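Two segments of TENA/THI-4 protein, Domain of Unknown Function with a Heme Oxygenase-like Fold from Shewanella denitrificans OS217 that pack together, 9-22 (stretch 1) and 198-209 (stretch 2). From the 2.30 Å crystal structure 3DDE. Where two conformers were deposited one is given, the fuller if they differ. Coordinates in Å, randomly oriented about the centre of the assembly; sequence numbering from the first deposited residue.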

# COMPACT_ATOMS: atom_id res chain seq x y z
N LYS A 9 20.18 -20.81 -19.65
CA LYS A 9 19.18 -21.69 -19.04
C LYS A 9 17.80 -21.02 -19.06
O LYS A 9 16.81 -21.68 -19.36
CB LYS A 9 19.57 -22.07 -17.61
N LEU A 10 17.73 -19.73 -18.73
CA LEU A 10 16.45 -19.00 -18.78
C LEU A 10 15.95 -18.93 -20.23
O LEU A 10 14.79 -19.21 -20.49
CB LEU A 10 16.53 -17.60 -18.16
CG LEU A 10 16.49 -17.50 -16.63
CD1 LEU A 10 17.74 -18.10 -16.00
CD2 LEU A 10 16.33 -16.05 -16.19
N GLU A 11 16.84 -18.58 -21.16
CA GLU A 11 16.52 -18.55 -22.60
C GLU A 11 15.90 -19.86 -23.04
O GLU A 11 14.95 -19.87 -23.83
CB GLU A 11 17.77 -18.27 -23.43
CG GLU A 11 17.55 -18.34 -24.95
N GLN A 12 16.45 -20.97 -22.54
CA GLN A 12 15.95 -22.30 -22.90
C GLN A 12 14.53 -22.55 -22.36
O GLN A 12 13.71 -23.13 -23.07
CB GLN A 12 16.91 -23.41 -22.44
N LYS A 13 14.24 -22.09 -21.13
CA LYS A 13 12.89 -22.29 -20.56
C LYS A 13 11.87 -21.42 -21.32
O LYS A 13 10.76 -21.87 -21.59
CB LYS A 13 12.85 -21.95 -19.06
CG LYS A 13 11.98 -22.91 -18.20
CD LYS A 13 10.63 -23.30 -18.81
CE LYS A 13 9.91 -24.32 -17.94
NZ LYS A 13 8.74 -24.95 -18.63
N VAL A 14 12.26 -20.20 -21.67
CA VAL A 14 11.39 -19.30 -22.42
C VAL A 14 11.06 -19.88 -23.81
O VAL A 14 9.90 -19.86 -24.23
CB VAL A 14 11.99 -17.89 -22.52
CG1 VAL A 14 11.21 -17.02 -23.50
CG2 VAL A 14 12.01 -17.24 -21.13
N ALA A 15 12.08 -20.40 -24.50
CA ALA A 15 11.91 -21.00 -25.82
C ALA A 15 10.96 -22.21 -25.79
O ALA A 15 10.19 -22.45 -26.73
CB ALA A 15 13.27 -21.40 -26.43
N THR A 16 11.03 -22.99 -24.70
CA THR A 16 10.15 -24.14 -24.52
C THR A 16 8.71 -23.69 -24.30
O THR A 16 7.78 -24.30 -24.82
CB THR A 16 10.62 -25.01 -23.33
OG1 THR A 16 11.84 -25.66 -23.68
CG2 THR A 16 9.59 -26.08 -23.01
N MSE A 17 8.52 -22.62 -23.53
CA MSE A 17 7.18 -22.08 -23.26
C MSE A 17 6.51 -21.47 -24.48
O MSE A 17 5.32 -21.70 -24.69
CB MSE A 17 7.23 -21.07 -22.12
CG MSE A 17 7.53 -21.72 -20.79
SE MSE A 17 7.60 -20.46 -19.37
CE MSE A 17 5.79 -19.86 -19.34
N TRP A 18 7.24 -20.68 -25.27
CA TRP A 18 6.68 -20.09 -26.50
C TRP A 18 6.25 -21.19 -27.48
O TRP A 18 5.18 -21.13 -28.09
CB TRP A 18 7.65 -19.12 -27.17
CG TRP A 18 7.65 -17.77 -26.55
CD1 TRP A 18 8.68 -17.17 -25.89
CD2 TRP A 18 6.56 -16.85 -26.52
NE1 TRP A 18 8.30 -15.92 -25.45
CE2 TRP A 18 7.00 -15.70 -25.83
CE3 TRP A 18 5.25 -16.88 -27.01
CZ2 TRP A 18 6.17 -14.59 -25.61
CZ3 TRP A 18 4.42 -15.78 -26.80
CH2 TRP A 18 4.89 -14.65 -26.11
N ASP A 19 7.10 -22.20 -27.63
CA ASP A 19 6.79 -23.32 -28.50
C ASP A 19 5.41 -23.91 -28.18
O ASP A 19 4.61 -24.19 -29.07
CB ASP A 19 7.86 -24.40 -28.32
CG ASP A 19 7.58 -25.62 -29.16
OD1 ASP A 19 7.01 -25.47 -30.27
OD2 ASP A 19 7.93 -26.73 -28.71
N SER A 20 5.14 -24.09 -26.90
CA SER A 20 3.87 -24.62 -26.45
C SER A 20 2.72 -23.66 -26.73
O SER A 20 1.68 -24.07 -27.25
CB SER A 20 3.96 -24.92 -24.95
OG SER A 20 2.69 -25.21 -24.42
N ILE A 21 2.90 -22.39 -26.39
CA ILE A 21 1.89 -21.35 -26.59
C ILE A 21 1.51 -21.19 -28.06
O ILE A 21 0.32 -21.11 -28.39
CB ILE A 21 2.40 -19.98 -26.05
CG1 ILE A 21 2.58 -20.03 -24.52
CG2 ILE A 21 1.43 -18.85 -26.39
CD1 ILE A 21 3.34 -18.82 -23.95
N LEU A 22 2.51 -21.18 -28.94
CA LEU A 22 2.29 -21.00 -30.37
C LEU A 22 1.70 -22.26 -31.02
O LEU A 22 0.93 -22.16 -31.98
CB LEU A 22 3.59 -20.53 -31.06
CG LEU A 22 4.18 -19.20 -30.49
CD1 LEU A 22 5.48 -18.77 -31.19
CD2 LEU A 22 3.17 -18.05 -30.51
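Stretch 2 (198-209) SVVAVMENSLVL

The contact between residues 198-209 and 9-22 is a near-parallel helix-helix packing held by apolar side chains, with no hydrogen bond passing between the two. Stretch 2 is helical throughout, part of a longer helix, and runs in the same direction as stretch 1; the axes cross at -17° and approach to 10.8 Å. Such a shallow angle keeps the helices side by side over several turns, so that the register advances in step: Leu10 lies nearest Val200, Val14 nearest Glu204 and Met17 nearest Leu207, with CA-CA distances of 7.2, 7.7 and 8.0 Å.

At the N-terminal end, Leu10 CD2 meets Val199 CG1 at 4.0 Å. The selenomethionine Met203 follows, its chi1 and chi2 both t and its SE 3.5 Å from Val14 CG2 and 4.0 Å from Leu10 CB. Leu207, the residue most covered by the other helix, points toward stretch 1: its CD1 lies over one face of the Trp18 six-membered ring, 4.1 Å from the centroid, and 3.8 Å from Ile21 CD1. Selenomethionine Met17 reaches back, its CE 3.5 Å from Leu207 CB and 3.7 Å from Val208 CG2. Charge is marginal here, since Lys13 NZ stays 4.6 Å from Glu204 OE2, beyond a salt bridge.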

# COMPACT_ATOMS: atom_id res chain seq x y z
N SER A 198 13.46 -17.05 -7.76
CA SER A 198 12.33 -16.11 -7.75
C SER A 198 12.13 -15.45 -9.14
O SER A 198 10.98 -15.18 -9.57
CB SER A 198 12.52 -15.03 -6.67
OG SER A 198 13.59 -14.15 -6.97
N VAL A 199 13.24 -15.16 -9.81
CA VAL A 199 13.22 -14.62 -11.16
C VAL A 199 12.57 -15.64 -12.12
O VAL A 199 11.73 -15.29 -12.94
CB VAL A 199 14.67 -14.26 -11.63
CG1 VAL A 199 14.72 -13.99 -13.13
CG2 VAL A 199 15.21 -13.06 -10.83
N VAL A 200 12.97 -16.91 -12.00
CA VAL A 200 12.44 -17.98 -12.85
C VAL A 200 10.95 -18.21 -12.60
O VAL A 200 10.18 -18.41 -13.54
CB VAL A 200 13.22 -19.31 -12.65
CG1 VAL A 200 12.51 -20.47 -13.36
CG2 VAL A 200 14.67 -19.18 -13.13
N ALA A 201 10.55 -18.16 -11.33
CA ALA A 201 9.15 -18.35 -10.95
C ALA A 201 8.26 -17.26 -11.56
O ALA A 201 7.18 -17.54 -12.06
CB ALA A 201 9.03 -18.37 -9.40
N VAL A 202 8.70 -16.02 -11.52
CA VAL A 202 7.93 -14.89 -12.09
C VAL A 202 7.94 -14.90 -13.61
O VAL A 202 6.93 -14.58 -14.23
CB VAL A 202 8.42 -13.53 -11.55
CG1 VAL A 202 7.71 -12.31 -12.26
CG2 VAL A 202 8.21 -13.49 -10.05
N MSE A 203 9.07 -15.25 -14.20
CA MSE A 203 9.20 -15.34 -15.65
C MSE A 203 8.15 -16.31 -16.18
O MSE A 203 7.43 -16.01 -17.14
CB MSE A 203 10.60 -15.86 -15.99
CG MSE A 203 10.95 -15.97 -17.47
SE MSE A 203 12.68 -16.81 -17.71
CE MSE A 203 12.22 -18.64 -17.22
N GLU A 204 8.10 -17.47 -15.55
CA GLU A 204 7.21 -18.55 -15.94
C GLU A 204 5.75 -18.19 -15.77
O GLU A 204 4.96 -18.35 -16.69
CB GLU A 204 7.51 -19.82 -15.15
CG GLU A 204 8.79 -20.55 -15.57
CD GLU A 204 9.14 -21.74 -14.66
OE1 GLU A 204 8.52 -21.87 -13.59
OE2 GLU A 204 10.04 -22.54 -14.99
N ASN A 205 5.38 -17.70 -14.58
CA ASN A 205 3.98 -17.45 -14.31
C ASN A 205 3.47 -16.26 -15.06
O ASN A 205 2.37 -16.28 -15.57
CB ASN A 205 3.67 -17.37 -12.80
CG ASN A 205 2.18 -17.60 -12.50
OD1 ASN A 205 1.61 -18.65 -12.86
ND2 ASN A 205 1.54 -16.64 -11.84
N SER A 206 4.27 -15.20 -15.17
CA SER A 206 3.82 -14.02 -15.93
C SER A 206 3.54 -14.40 -17.40
O SER A 206 2.61 -13.87 -18.00
CB SER A 206 4.82 -12.86 -15.82
OG SER A 206 6.12 -13.24 -16.26
N LEU A 207 4.32 -15.32 -17.96
CA LEU A 207 4.14 -15.77 -19.35
C LEU A 207 2.94 -16.71 -19.45
O LEU A 207 2.16 -16.62 -20.39
CB LEU A 207 5.43 -16.41 -19.88
CG LEU A 207 5.49 -16.86 -21.35
CD1 LEU A 207 4.96 -15.81 -22.29
CD2 LEU A 207 6.91 -17.25 -21.73
N VAL A 208 2.78 -17.61 -18.48
CA VAL A 208 1.59 -18.47 -18.41
C VAL A 208 0.31 -17.60 -18.36
O VAL A 208 -0.67 -17.84 -19.07
CB VAL A 208 1.64 -19.41 -17.16
CG1 VAL A 208 0.27 -20.06 -16.88
CG2 VAL A 208 2.74 -20.47 -17.34
N LEU A 209 0.34 -16.57 -17.52
CA LEU A 209 -0.81 -15.68 -17.38
C LEU A 209 -1.07 -14.82 -18.62
O LEU A 209 -2.22 -14.54 -18.95
CB LEU A 209 -0.66 -14.81 -16.13
CG LEU A 209 -0.72 -15.52 -14.78
CD1 LEU A 209 -0.76 -14.46 -13.70
CD2 LEU A 209 -1.93 -16.49 -14.65